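Local coordinates for glutamate receptor 1 (Adineta vaga, PDB 4IO2), which binds glutamate in the two-lobed ligand-binding domain that makes up this chain and, as the full-length receptor, probably opens an ion channel, at residues S17-I22 with I181-Y186; T21-V26 with T35-Y40; F98-S103 with D220-I225; D104-I109 with G199-K204. All blocks are in the same frame, centred on the assembly; numbering follows the deposited sequence.

Interaction 1: S17-I22 with I181-Y186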
loop_
_atom_site.group_PDB
_atom_site.type_symbol
_atom_site.label_atom_id
_atom_site.label_comp_id
_atom_site.label_asym_id
_atom_site.label_seq_id
_atom_site.Cartn_x
_atom_site.Cartn_y
_atom_site.Cartn_z
ATOM N N SER A 17 14.778 -14.711 -5.188
ATOM C CA SER A 17 14.633 -14.162 -3.843
ATOM C C SER A 17 13.737 -15.115 -3.061
ATOM O O SER A 17 12.529 -15.126 -3.278
ATOM C CB SER A 17 13.979 -12.800 -3.872
ATOM O OG SER A 17 13.941 -12.293 -2.563
ATOM N N VAL A 18 14.300 -15.939 -2.182
ATOM C CA VAL A 18 13.496 -16.861 -1.425
ATOM C C VAL A 18 12.660 -16.142 -0.414
ATOM O O VAL A 18 13.136 -15.240 0.249
ATOM C CB VAL A 18 14.322 -18.013 -0.768
ATOM C CG1 VAL A 18 15.141 -18.734 -1.798
ATOM C CG2 VAL A 18 15.264 -17.523 0.378
ATOM N N PRO A 19 11.375 -16.549 -0.251
ATOM C CA PRO A 19 10.558 -17.580 -0.905
ATOM C C PRO A 19 9.599 -17.001 -1.966
ATOM O O PRO A 19 8.591 -17.634 -2.292
ATOM C CB PRO A 19 9.793 -18.155 0.278
ATOM C CG PRO A 19 9.415 -16.868 1.030
ATOM C CD PRO A 19 10.630 -15.960 0.881
ATOM N N PHE A 20 9.909 -15.815 -2.495
ATOM C CA PHE A 20 9.177 -15.245 -3.623
ATOM C C PHE A 20 9.436 -16.041 -4.890
ATOM O O PHE A 20 8.470 -16.511 -5.540
ATOM C CB PHE A 20 9.559 -13.781 -3.821
ATOM C CG PHE A 20 8.838 -12.814 -2.886
ATOM C CD1 PHE A 20 7.476 -12.628 -3.005
ATOM C CD2 PHE A 20 9.509 -12.164 -1.872
ATOM C CE1 PHE A 20 6.801 -11.735 -2.160
ATOM C CE2 PHE A 20 8.860 -11.273 -1.011
ATOM C CZ PHE A 20 7.506 -11.071 -1.164
ATOM N N THR A 21 10.715 -16.184 -5.257
ATOM C CA THR A 21 11.132 -16.895 -6.433
ATOM C C THR A 21 12.321 -17.744 -6.027
ATOM O O THR A 21 13.403 -17.241 -5.749
ATOM C CB THR A 21 11.475 -15.940 -7.620
ATOM O OG1 THR A 21 10.263 -15.286 -8.008
ATOM C CG2 THR A 21 12.055 -16.693 -8.804
ATOM N N ILE A 22 12.068 -19.047 -5.984
ATOM C CA ILE A 22 13.017 -20.030 -5.495
ATOM C C ILE A 22 13.531 -20.819 -6.686
ATOM O O ILE A 22 12.744 -21.376 -7.432
ATOM C CB ILE A 22 12.334 -21.009 -4.544
ATOM C CG1 ILE A 22 11.683 -20.248 -3.371
ATOM C CG2 ILE A 22 13.351 -22.031 -4.028
ATOM C CD1 ILE A 22 10.635 -21.088 -2.588
ATOM N N ILE A 181 11.450 -6.450 5.035
ATOM C CA ILE A 181 11.027 -7.184 6.217
ATOM C C ILE A 181 10.549 -8.601 5.927
ATOM O O ILE A 181 10.821 -9.511 6.721
ATOM C CB ILE A 181 9.927 -6.388 6.994
ATOM C CG1 ILE A 181 9.627 -7.019 8.346
ATOM C CG2 ILE A 181 8.641 -6.195 6.144
ATOM C CD1 ILE A 181 8.720 -6.123 9.207
ATOM N N GLY A 182 9.808 -8.825 4.859
ATOM C CA GLY A 182 9.283 -10.172 4.647
ATOM C C GLY A 182 10.327 -11.231 4.396
ATOM O O GLY A 182 10.349 -12.264 5.049
ATOM N N THR A 183 11.238 -10.954 3.478
ATOM C CA THR A 183 12.345 -11.873 3.235
ATOM C C THR A 183 13.371 -11.874 4.406
ATOM O O THR A 183 13.989 -12.910 4.670
ATOM C CB THR A 183 13.049 -11.574 1.886
ATOM O OG1 THR A 183 13.413 -10.174 1.816
ATOM C CG2 THR A 183 12.141 -11.977 0.706
ATOM N N ALA A 184 13.556 -10.737 5.092
ATOM C CA ALA A 184 14.492 -10.688 6.230
ATOM C C ALA A 184 13.989 -11.632 7.327
ATOM O O ALA A 184 14.766 -12.382 7.912
ATOM C CB ALA A 184 14.586 -9.263 6.785
ATOM N N GLU A 185 12.686 -11.589 7.603
ATOM C CA GLU A 185 12.107 -12.495 8.601
ATOM C C GLU A 185 12.269 -13.939 8.120
ATOM O O GLU A 185 12.632 -14.828 8.887
ATOM C CB GLU A 185 10.618 -12.207 8.759
ATOM C CG GLU A 185 10.305 -10.959 9.567
ATOM C CD GLU A 185 8.803 -10.602 9.563
ATOM O OE1 GLU A 185 7.988 -11.256 8.830
ATOM O OE2 GLU A 185 8.418 -9.672 10.321
ATOM N N TYR A 186 11.948 -14.210 6.861
ATOM C CA TYR A 186 12.039 -15.570 6.372
ATOM C C TYR A 186 13.451 -16.126 6.554
ATOM O O TYR A 186 13.631 -17.248 7.047
ATOM C CB TYR A 186 11.607 -15.646 4.906
ATOM C CG TYR A 186 11.688 -17.045 4.354
ATOM C CD1 TYR A 186 10.663 -17.963 4.554
ATOM C CD2 TYR A 186 12.789 -17.450 3.634
ATOM C CE1 TYR A 186 10.771 -19.270 4.071
ATOM C CE2 TYR A 186 12.912 -18.739 3.169
ATOM C CZ TYR A 186 11.917 -19.638 3.375
ATOM O OH TYR A 186 12.074 -20.925 2.860
#

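Interaction 2: T21-V26 with T35-Y40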
loop_
_atom_site.group_PDB
_atom_site.type_symbol
_atom_site.label_atom_id
_atom_site.label_comp_id
_atom_site.label_asym_id
_atom_site.label_seq_id
_atom_site.Cartn_x
_atom_site.Cartn_y
_atom_site.Cartn_z
ATOM N N THR A 21 10.715 -16.184 -5.257
ATOM C CA THR A 21 11.132 -16.895 -6.433
ATOM C C THR A 21 12.321 -17.744 -6.027
ATOM O O THR A 21 13.403 -17.241 -5.749
ATOM C CB THR A 21 11.475 -15.940 -7.620
ATOM O OG1 THR A 21 10.263 -15.286 -8.008
ATOM C CG2 THR A 21 12.055 -16.693 -8.804
ATOM N N ILE A 22 12.068 -19.047 -5.984
ATOM C CA ILE A 22 13.017 -20.030 -5.495
ATOM C C ILE A 22 13.531 -20.819 -6.686
ATOM O O ILE A 22 12.744 -21.376 -7.432
ATOM C CB ILE A 22 12.334 -21.009 -4.544
ATOM C CG1 ILE A 22 11.683 -20.248 -3.371
ATOM C CG2 ILE A 22 13.351 -22.031 -4.028
ATOM C CD1 ILE A 22 10.635 -21.088 -2.588
ATOM N N VAL A 23 14.845 -20.831 -6.876
ATOM C CA VAL A 23 15.480 -21.424 -8.050
ATOM C C VAL A 23 16.153 -22.730 -7.623
ATOM O O VAL A 23 16.994 -22.728 -6.717
ATOM C CB VAL A 23 16.512 -20.432 -8.645
ATOM C CG1 VAL A 23 17.262 -21.044 -9.850
ATOM C CG2 VAL A 23 15.820 -19.118 -9.008
ATOM N N ALA A 24 15.785 -23.831 -8.271
ATOM C CA ALA A 24 16.434 -25.118 -8.062
ATOM C C ALA A 24 17.026 -25.675 -9.354
ATOM O O ALA A 24 16.413 -25.582 -10.411
ATOM C CB ALA A 24 15.412 -26.117 -7.516
ATOM N N ASN A 25 18.203 -26.286 -9.260
ATOM C CA ASN A 25 18.781 -27.036 -10.369
ATOM C C ASN A 25 18.424 -28.515 -10.270
ATOM O O ASN A 25 18.529 -29.115 -9.186
ATOM C CB ASN A 25 20.305 -26.926 -10.372
ATOM C CG ASN A 25 20.915 -27.300 -11.722
ATOM O OD1 ASN A 25 20.221 -27.774 -12.624
ATOM N ND2 ASN A 25 22.228 -27.090 -11.863
ATOM N N VAL A 26 18.005 -29.072 -11.406
ATOM C CA VAL A 26 17.602 -30.474 -11.571
ATOM C C VAL A 26 16.389 -30.838 -10.727
ATOM O O VAL A 26 15.278 -30.377 -11.001
ATOM C CB VAL A 26 18.740 -31.454 -11.285
ATOM C CG1 VAL A 26 18.293 -32.867 -11.625
ATOM C CG2 VAL A 26 19.981 -31.091 -12.096
ATOM N N THR A 35 16.258 -26.002 -14.803
ATOM C CA THR A 35 15.989 -25.110 -13.706
ATOM C C THR A 35 14.522 -25.186 -13.383
ATOM O O THR A 35 13.676 -25.133 -14.290
ATOM C CB THR A 35 16.319 -23.671 -14.100
ATOM O OG1 THR A 35 17.712 -23.600 -14.426
ATOM C CG2 THR A 35 15.999 -22.713 -12.975
ATOM N N LYS A 36 14.214 -25.281 -12.095
ATOM C CA LYS A 36 12.824 -25.267 -11.666
ATOM C C LYS A 36 12.590 -24.081 -10.768
ATOM O O LYS A 36 13.421 -23.766 -9.910
ATOM C CB LYS A 36 12.457 -26.529 -10.893
ATOM C CG LYS A 36 12.339 -27.790 -11.712
ATOM C CD LYS A 36 12.085 -28.951 -10.773
ATOM C CE LYS A 36 12.156 -30.244 -11.495
ATOM N NZ LYS A 36 11.183 -30.191 -12.565
ATOM N N LEU A 37 11.472 -23.413 -10.989
ATOM C CA LEU A 37 11.075 -22.248 -10.203
ATOM C C LEU A 37 9.800 -22.524 -9.425
ATOM O O LEU A 37 8.845 -23.086 -9.960
ATOM C CB LEU A 37 10.770 -21.064 -11.106
ATOM C CG LEU A 37 11.850 -20.644 -12.088
ATOM C CD1 LEU A 37 11.352 -19.446 -12.886
ATOM C CD2 LEU A 37 13.153 -20.351 -11.335
ATOM N N THR A 38 9.810 -22.143 -8.159
ATOM C CA THR A 38 8.658 -22.232 -7.273
ATOM C C THR A 38 8.613 -20.955 -6.419
ATOM O O THR A 38 9.574 -20.177 -6.405
ATOM C CB THR A 38 8.719 -23.461 -6.341
ATOM O OG1 THR A 38 9.931 -23.417 -5.559
ATOM C CG2 THR A 38 8.685 -24.776 -7.154
ATOM N N GLY A 39 7.516 -20.746 -5.716
ATOM C CA GLY A 39 7.416 -19.695 -4.739
ATOM C C GLY A 39 6.165 -18.855 -4.896
ATOM O O GLY A 39 5.321 -19.097 -5.771
ATOM N N TYR A 40 6.020 -17.874 -4.002
ATOM C CA TYR A 40 4.904 -16.946 -4.027
ATOM C C TYR A 40 4.682 -16.359 -5.431
ATOM O O TYR A 40 3.541 -16.278 -5.880
ATOM C CB TYR A 40 5.196 -15.829 -3.001
ATOM C CG TYR A 40 4.230 -14.666 -2.936
ATOM C CD1 TYR A 40 4.153 -13.729 -3.954
ATOM C CD2 TYR A 40 3.400 -14.502 -1.853
ATOM C CE1 TYR A 40 3.323 -12.649 -3.856
ATOM C CE2 TYR A 40 2.531 -13.439 -1.768
ATOM C CZ TYR A 40 2.504 -12.506 -2.793
ATOM O OH TYR A 40 1.646 -11.427 -2.725
HETATM O O HOH W 1 12.258 -24.316 -6.809
#

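Interaction 3: F98-S103 with D220-I225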
loop_
_atom_site.group_PDB
_atom_site.type_symbol
_atom_site.label_atom_id
_atom_site.label_comp_id
_atom_site.label_asym_id
_atom_site.label_seq_id
_atom_site.Cartn_x
_atom_site.Cartn_y
_atom_site.Cartn_z
ATOM N N PHE A 98 3.920 1.048 -12.379
ATOM C CA PHE A 98 3.707 -0.060 -11.475
ATOM C C PHE A 98 2.231 -0.328 -11.350
ATOM O O PHE A 98 1.417 0.589 -11.308
ATOM C CB PHE A 98 4.286 0.245 -10.098
ATOM C CG PHE A 98 5.783 0.311 -10.046
ATOM C CD1 PHE A 98 6.450 1.506 -10.235
ATOM C CD2 PHE A 98 6.521 -0.817 -9.746
ATOM C CE1 PHE A 98 7.818 1.574 -10.107
ATOM C CE2 PHE A 98 7.869 -0.754 -9.605
ATOM C CZ PHE A 98 8.533 0.426 -9.812
ATOM N N SER A 99 1.890 -1.592 -11.228
ATOM C CA SER A 99 0.545 -2.002 -10.890
ATOM C C SER A 99 0.168 -1.552 -9.489
ATOM O O SER A 99 0.995 -1.148 -8.696
ATOM C CB SER A 99 0.428 -3.530 -10.955
ATOM O OG SER A 99 1.034 -4.174 -9.840
ATOM N N ASN A 100 -1.108 -1.675 -9.164
ATOM C CA ASN A 100 -1.533 -1.543 -7.786
ATOM C C ASN A 100 -0.722 -2.538 -6.982
ATOM O O ASN A 100 -0.306 -3.598 -7.473
ATOM C CB ASN A 100 -3.040 -1.803 -7.665
ATOM C CG ASN A 100 -3.843 -0.738 -8.337
ATOM O OD1 ASN A 100 -4.531 -0.988 -9.311
ATOM N ND2 ASN A 100 -3.745 0.484 -7.831
ATOM N N SER A 101 -0.482 -2.194 -5.727
ATOM C CA SER A 101 0.422 -2.952 -4.880
ATOM C C SER A 101 -0.028 -4.394 -4.673
ATOM O O SER A 101 -1.239 -4.654 -4.472
ATOM C CB SER A 101 0.495 -2.260 -3.516
ATOM O OG SER A 101 1.000 -3.105 -2.473
ATOM N N ILE A 102 0.943 -5.315 -4.705
ATOM C CA ILE A 102 0.731 -6.704 -4.319
ATOM C C ILE A 102 1.024 -6.975 -2.841
ATOM O O ILE A 102 0.584 -8.005 -2.315
ATOM C CB ILE A 102 1.512 -7.692 -5.222
ATOM C CG1 ILE A 102 3.026 -7.485 -5.127
ATOM C CG2 ILE A 102 1.011 -7.544 -6.704
ATOM C CD1 ILE A 102 3.783 -8.614 -5.902
ATOM N N SER A 103 1.748 -6.064 -2.185
ATOM C CA SER A 103 2.122 -6.231 -0.785
ATOM C C SER A 103 2.602 -4.916 -0.221
ATOM O O SER A 103 3.228 -4.141 -0.953
ATOM C CB SER A 103 3.262 -7.267 -0.659
ATOM O OG SER A 103 3.633 -7.500 0.712
ATOM N N ASP A 220 -6.671 -3.944 -16.896
ATOM C CA ASP A 220 -6.980 -5.378 -16.715
ATOM C C ASP A 220 -6.136 -5.978 -15.610
ATOM O O ASP A 220 -6.648 -6.687 -14.736
ATOM C CB ASP A 220 -6.796 -6.132 -18.077
ATOM C CG ASP A 220 -7.376 -7.565 -18.108
ATOM O OD1 ASP A 220 -8.396 -7.861 -17.464
ATOM O OD2 ASP A 220 -6.853 -8.416 -18.883
ATOM N N LEU A 221 -4.849 -5.642 -15.592
ATOM C CA LEU A 221 -3.973 -6.202 -14.574
ATOM C C LEU A 221 -4.398 -5.659 -13.203
ATOM O O LEU A 221 -4.496 -6.421 -12.226
ATOM C CB LEU A 221 -2.506 -5.918 -14.865
ATOM C CG LEU A 221 -1.510 -6.407 -13.817
ATOM C CD1 LEU A 221 -1.599 -7.935 -13.647
ATOM C CD2 LEU A 221 -0.125 -5.970 -14.172
ATOM N N ASP A 222 -4.600 -4.353 -13.095
ATOM C CA ASP A 222 -4.936 -3.739 -11.803
ATOM C C ASP A 222 -6.236 -4.295 -11.216
ATOM O O ASP A 222 -6.314 -4.603 -10.027
ATOM C CB ASP A 222 -5.024 -2.196 -11.927
ATOM C CG ASP A 222 -3.668 -1.503 -11.891
ATOM O OD1 ASP A 222 -2.616 -2.161 -11.657
ATOM O OD2 ASP A 222 -3.674 -0.271 -12.148
ATOM N N VAL A 223 -7.288 -4.372 -12.022
ATOM C CA VAL A 223 -8.556 -4.899 -11.537
ATOM C C VAL A 223 -8.379 -6.327 -10.994
ATOM O O VAL A 223 -8.954 -6.683 -9.963
ATOM C CB VAL A 223 -9.622 -4.851 -12.658
ATOM C CG1 VAL A 223 -10.864 -5.677 -12.326
ATOM C CG2 VAL A 223 -10.000 -3.390 -12.948
ATOM N N ASN A 224 -7.600 -7.143 -11.691
ATOM C CA ASN A 224 -7.384 -8.480 -11.251
ATOM C C ASN A 224 -6.530 -8.585 -9.987
ATOM O O ASN A 224 -6.802 -9.431 -9.131
ATOM C CB ASN A 224 -6.825 -9.325 -12.395
ATOM C CG ASN A 224 -7.889 -9.807 -13.308
ATOM O OD1 ASN A 224 -8.527 -10.822 -13.038
ATOM N ND2 ASN A 224 -8.133 -9.074 -14.384
ATOM N N ILE A 225 -5.481 -7.779 -9.855
ATOM C CA ILE A 225 -4.743 -7.757 -8.600
ATOM C C ILE A 225 -5.642 -7.378 -7.435
ATOM O O ILE A 225 -5.598 -8.025 -6.383
ATOM C CB ILE A 225 -3.535 -6.778 -8.673
ATOM C CG1 ILE A 225 -2.514 -7.292 -9.651
ATOM C CG2 ILE A 225 -2.933 -6.534 -7.272
ATOM C CD1 ILE A 225 -1.525 -6.219 -10.010
HETATM O O HOH W 2 -1.458 1.212 -11.459
#

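Interaction 4: D104-I109 with G199-K204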
loop_
_atom_site.group_PDB
_atom_site.type_symbol
_atom_site.label_atom_id
_atom_site.label_comp_id
_atom_site.label_asym_id
_atom_site.label_seq_id
_atom_site.Cartn_x
_atom_site.Cartn_y
_atom_site.Cartn_z
ATOM N N ASP A 104 2.334 -4.671 1.048
ATOM C CA ASP A 104 3.052 -3.651 1.764
ATOM C C ASP A 104 4.479 -4.126 2.026
ATOM O O ASP A 104 4.841 -5.285 1.826
ATOM C CB ASP A 104 2.323 -3.292 3.072
ATOM C CG ASP A 104 2.193 -4.462 4.054
ATOM O OD1 ASP A 104 2.961 -5.439 3.969
ATOM O OD2 ASP A 104 1.294 -4.400 4.936
ATOM N N ASN A 105 5.325 -3.190 2.391
ATOM C CA ASN A 105 6.729 -3.465 2.645
ATOM C C ASN A 105 7.279 -2.418 3.559
ATOM O O ASN A 105 6.727 -1.317 3.695
ATOM C CB ASN A 105 7.538 -3.478 1.321
ATOM C CG ASN A 105 8.987 -3.887 1.524
ATOM O OD1 ASN A 105 9.269 -4.948 2.062
ATOM N ND2 ASN A 105 9.916 -3.036 1.090
ATOM N N SER A 106 8.400 -2.777 4.165
ATOM C CA SER A 106 9.231 -1.854 4.934
ATOM C C SER A 106 10.576 -2.577 5.087
ATOM O O SER A 106 10.721 -3.750 4.692
ATOM C CB SER A 106 8.623 -1.536 6.286
ATOM O OG SER A 106 8.448 -2.744 7.005
ATOM N N MET A 107 11.572 -1.865 5.581
ATOM C CA MET A 107 12.903 -2.447 5.771
ATOM C C MET A 107 13.230 -2.574 7.232
ATOM O O MET A 107 12.662 -1.869 8.072
ATOM C CB MET A 107 14.019 -1.652 5.057
ATOM C CG MET A 107 13.838 -1.594 3.564
ATOM S SD MET A 107 15.278 -0.885 2.728
ATOM C CE MET A 107 15.022 0.847 2.988
ATOM N N ARG A 108 14.120 -3.526 7.516
ATOM C CA ARG A 108 14.694 -3.708 8.832
ATOM C C ARG A 108 16.187 -3.734 8.773
ATOM O O ARG A 108 16.774 -3.944 7.734
ATOM C CB ARG A 108 14.152 -4.958 9.519
ATOM C CG ARG A 108 12.629 -4.773 9.811
ATOM C CD ARG A 108 12.094 -5.420 11.004
ATOM N NE ARG A 108 12.778 -5.019 12.214
ATOM C CZ ARG A 108 12.710 -5.752 13.302
ATOM N NH1 ARG A 108 12.019 -6.905 13.253
ATOM N NH2 ARG A 108 13.363 -5.372 14.389
ATOM N N ILE A 109 16.803 -3.438 9.914
ATOM C CA ILE A 109 18.221 -3.595 10.068
ATOM C C ILE A 109 18.575 -5.067 10.377
ATOM O O ILE A 109 18.030 -5.648 11.311
ATOM C CB ILE A 109 18.729 -2.690 11.182
ATOM C CG1 ILE A 109 18.434 -1.211 10.863
ATOM C CG2 ILE A 109 20.237 -2.936 11.393
ATOM C CD1 ILE A 109 18.583 -0.245 12.033
ATOM N N GLY A 199 15.506 -2.928 15.696
ATOM C CA GLY A 199 15.023 -1.584 15.468
ATOM C C GLY A 199 13.612 -1.547 14.910
ATOM O O GLY A 199 13.018 -2.560 14.549
ATOM N N GLU A 200 13.071 -0.338 14.811
ATOM C CA GLU A 200 11.775 -0.161 14.181
ATOM C C GLU A 200 11.892 -0.353 12.686
ATOM O O GLU A 200 12.937 -0.153 12.077
ATOM C CB GLU A 200 11.245 1.237 14.465
ATOM C CG GLU A 200 11.053 1.546 15.944
ATOM C CD GLU A 200 10.698 2.993 16.166
ATOM O OE1 GLU A 200 10.234 3.637 15.192
ATOM O OE2 GLU A 200 10.893 3.488 17.305
ATOM N N ASP A 201 10.770 -0.717 12.093
ATOM C CA ASP A 201 10.646 -0.769 10.647
ATOM C C ASP A 201 10.914 0.640 10.096
ATOM O O ASP A 201 10.697 1.645 10.805
ATOM C CB ASP A 201 9.243 -1.268 10.242
ATOM C CG ASP A 201 8.787 -2.540 11.018
ATOM O OD1 ASP A 201 9.633 -3.310 11.515
ATOM O OD2 ASP A 201 7.564 -2.791 11.106
ATOM N N PHE A 202 11.402 0.721 8.858
ATOM C CA PHE A 202 11.546 2.009 8.217
ATOM C C PHE A 202 11.290 1.912 6.710
ATOM O O PHE A 202 11.239 0.823 6.140
ATOM C CB PHE A 202 12.921 2.605 8.542
ATOM C CG PHE A 202 14.094 1.782 8.071
ATOM C CD1 PHE A 202 14.548 0.704 8.808
ATOM C CD2 PHE A 202 14.761 2.084 6.888
ATOM C CE1 PHE A 202 15.628 -0.068 8.373
ATOM C CE2 PHE A 202 15.844 1.311 6.453
ATOM C CZ PHE A 202 16.265 0.228 7.194
ATOM N N ASP A 203 11.158 3.059 6.065
ATOM C CA ASP A 203 10.892 3.140 4.628
ATOM C C ASP A 203 9.664 2.346 4.203
ATOM O O ASP A 203 9.729 1.495 3.313
ATOM C CB ASP A 203 12.114 2.720 3.798
ATOM C CG ASP A 203 12.092 3.275 2.392
ATOM O OD1 ASP A 203 11.698 4.440 2.213
ATOM O OD2 ASP A 203 12.392 2.528 1.434
ATOM N N LYS A 204 8.558 2.628 4.866
ATOM C CA LYS A 204 7.265 2.052 4.515
ATOM C C LYS A 204 7.028 2.270 3.039
ATOM O O LYS A 204 7.169 3.400 2.511
ATOM C CB LYS A 204 6.140 2.697 5.317
ATOM C CG LYS A 204 6.318 2.606 6.829
ATOM C CD LYS A 204 6.937 1.304 7.274
ATOM C CE LYS A 204 7.179 1.277 8.786
ATOM N NZ LYS A 204 7.183 2.620 9.421
HETATM O O HOH W 3 14.549 -2.355 11.777
#

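Interaction 1: S17-I22 with I181-Y186
Pro19 and Tyr186 approach tip to tip, the CB-CG-CD edge of the proline ring set over one face of the phenol. Pro19 CG is 4.0 Å from the centroid of the Tyr186 ring, 14° off its normal, which fits a CH-pi contact displaced toward the rim. Pro19 CD reaches 3.8 Å from Tyr186 CG and Pro19 CB lies over the far end of the ring, so the pyrrolidine follows its length. The cis peptide before Pro19 probably helps to present that ring to the helix, while Tyr186 CG, anti to its backbone N (chi1 180°), carries the phenol out to meet it. Val18 crosses Tyr186 at about a right angle, with Val18 CG2 3.8 Å from Tyr186 CE2. An alanine in place of Tyr186 would remove the ring, and the proline and valine would probably lose most of their apolar cover from the helix. One turn back, Thr183 turns its methyl rather than its hydroxyl to the loop. Thr183 CG2 stands at the edge of the Phe20 ring, 3.7 Å from Phe20 CD2. Thr183 CG2 is 3.4 Å from Val18 O. No hydrogen bond crosses between the two segments. Ser17 OG bonds instead to the carboxylate of Asp85, and within 17-22 Phe20 and Thr21 both face Ser17 in a classic beta bulge. Asp85 binds glutamate, and the side chain of Thr183 lies about 5 Å from the bound glutamate at the nearest atoms; this van der Waals seam beside the ligand is consistent with contact between the two lobes of a glutamate-receptor clamshell closed on its agonist.

Interaction 2: T21-V26 with T35-Y40
Thr35 opens the second strand opposite Asn25, a non-hydrogen-bonded pair, and sets its CG2 methyl 3.8 Å from Val23 CG1. Lys36 follows with the first pair of backbone bonds: its N donates to Ala24 O at 2.8 Å, and Ala24 N returns the bond to Lys36 O at 2.9 Å, both within 10° of straight. The lysine chain, extended until it bends at chi4, runs past the end of the other strand and brings CE to 3.2 Å from Val26 O. Leu37 turns to the same side as Thr35 and lies alongside Val23, pointing the same way, with Leu37 CD2 3.7 Å from Val23 CG2; Val23 also touches Leu60 and Leu37 touches Val58, so this face rests on strand 55-60. Strands 22-25 and 35-38 thus form a two-stranded antiparallel beta hairpin, their axes 154° apart in direction and 4.7 Å at closest approach. Thr38 makes the second hydrogen-bonded pair, N to Ile22 O and O from Ile22 N, the latter 2.8 Å long and nearly along the C=O axis. Its OG1, in the crowded position between backbone N and carbonyl carbon, sits 3.6 Å from Ile22 CB, and a water bridges that hydroxyl to Ile22 O, giving this carbonyl a second donor. Gly39 ends the strand at the N-cap of helix 40-52. Its phi of 131° would jam a CB against the preceding carbonyl, and such a CB would also press on Thr21 N. Tyr40 then leads into the helix, its ring meeting Phe20 edge-to-face.

Interaction 3: F98-S103 with D220-I225
Asp222 OD2 has two grips: a water donates to it at 2.8 Å, and Arg93 of the second subunit forms a salt bridge with it. The same water donates to Phe98 O at 2.9 Å, tying the carboxylate to the start of the loop. The other oxygen takes the direct bond between the segments, Asn100 N to Asp222 OD1 at 3.0 Å and 161°, with the N-H arriving from above the carboxylate plane, 54° out of it. Held on both oxygens and next to an arginine, the acid is likely to stay ionised. Helix 218-230 thereby carries a charge that serves both its own loop and the partner subunit; this is consistent with the lobe 1 to lobe 1 dimer interface known from glutamate-receptor ligand-binding domains, and Asn100 also packs on Val88 of the second subunit. One turn on, Ile225 points at the loop. Its CD1 is 3.5 Å from Ser99 CB, tighter than an ordinary carbon contact, and its CG2 meets Ile102 CG2 obliquely at 4.1 Å. Leu221 CD2 approaches Ser99 CB from the preceding turn at the same 4.1 Å. Ser99 OG, although beside Ile225 CD1, is satisfied: it donates to Asn100 O at 2.8 Å from above the carbonyl plane, and it is also hydrogen-bonded to Ile209 N of strand 200-211.

Interaction 4: D104-I109 with G199-K204
The strands run antiparallel but splay, 124° between directions, and make one hydrogen-bonded pair, Met107 N to Phe202 O at 2.8 Å and 174° and Phe202 N to Met107 O at 3.0 Å. Phe202 CG takes the crowded position between its backbone N and carbonyl carbon, which swings the ring over its bridge partner. Met107 CB lies over one face, 3.9 Å from the ring centroid. The methionine chain bends at chi3, bringing CE to 3.6 Å from Phe202 CE2 with SD oblique in a Met-aromatic contact, while Ile109 CG1 crosses to Phe202 CE1. A valine instead of Phe202 would probably leave Met107 and Ile109 without this shared apolar surface. Arg108 folds back at chi2 and chi3; its NH2 gives Gly199 O a weak bond, and Asp201 OD1 forms a long salt bridge, 3.6 Å from Arg108 NE but well out of the guanidinium plane, probably acting through charge alone. A water joins Arg108 NE and Ile109 N to Glu200 O. Phe202 also meets Phe178 edge-to-face and touches Tyr144 of helix 140-148. On its other edge strand 103-112 bonds strand 177-180 through Arg108 and Met179, and Asn105 ND2 holds the glutamate-binding Asp180.

Interactions 1 and 4 flank the glutamate-binding cleft; interaction 2 lies at the surface and interaction 3 meets the second subunit. Interactions 1 and 2 (centres 13 Å apart) share Thr21 and Ile22; a probable hydrogen bond from Tyr40 N to Pro19 O ties the bulged loop to helix 40-52. Interaction 1 meets interaction 4, centres 14 Å apart, where Ile181 N probably bonds to Ser106 O, so helix 181-190 starts beside strand 103-112. The loop of interaction 3 runs straight into that strand. Interactions 2 and 4, 27 Å apart, lie on opposite sides of the chain centre. Interaction 2 closes early in the chain, whereas the others join distant segments, consistent with two lobes interwoven along the sequence.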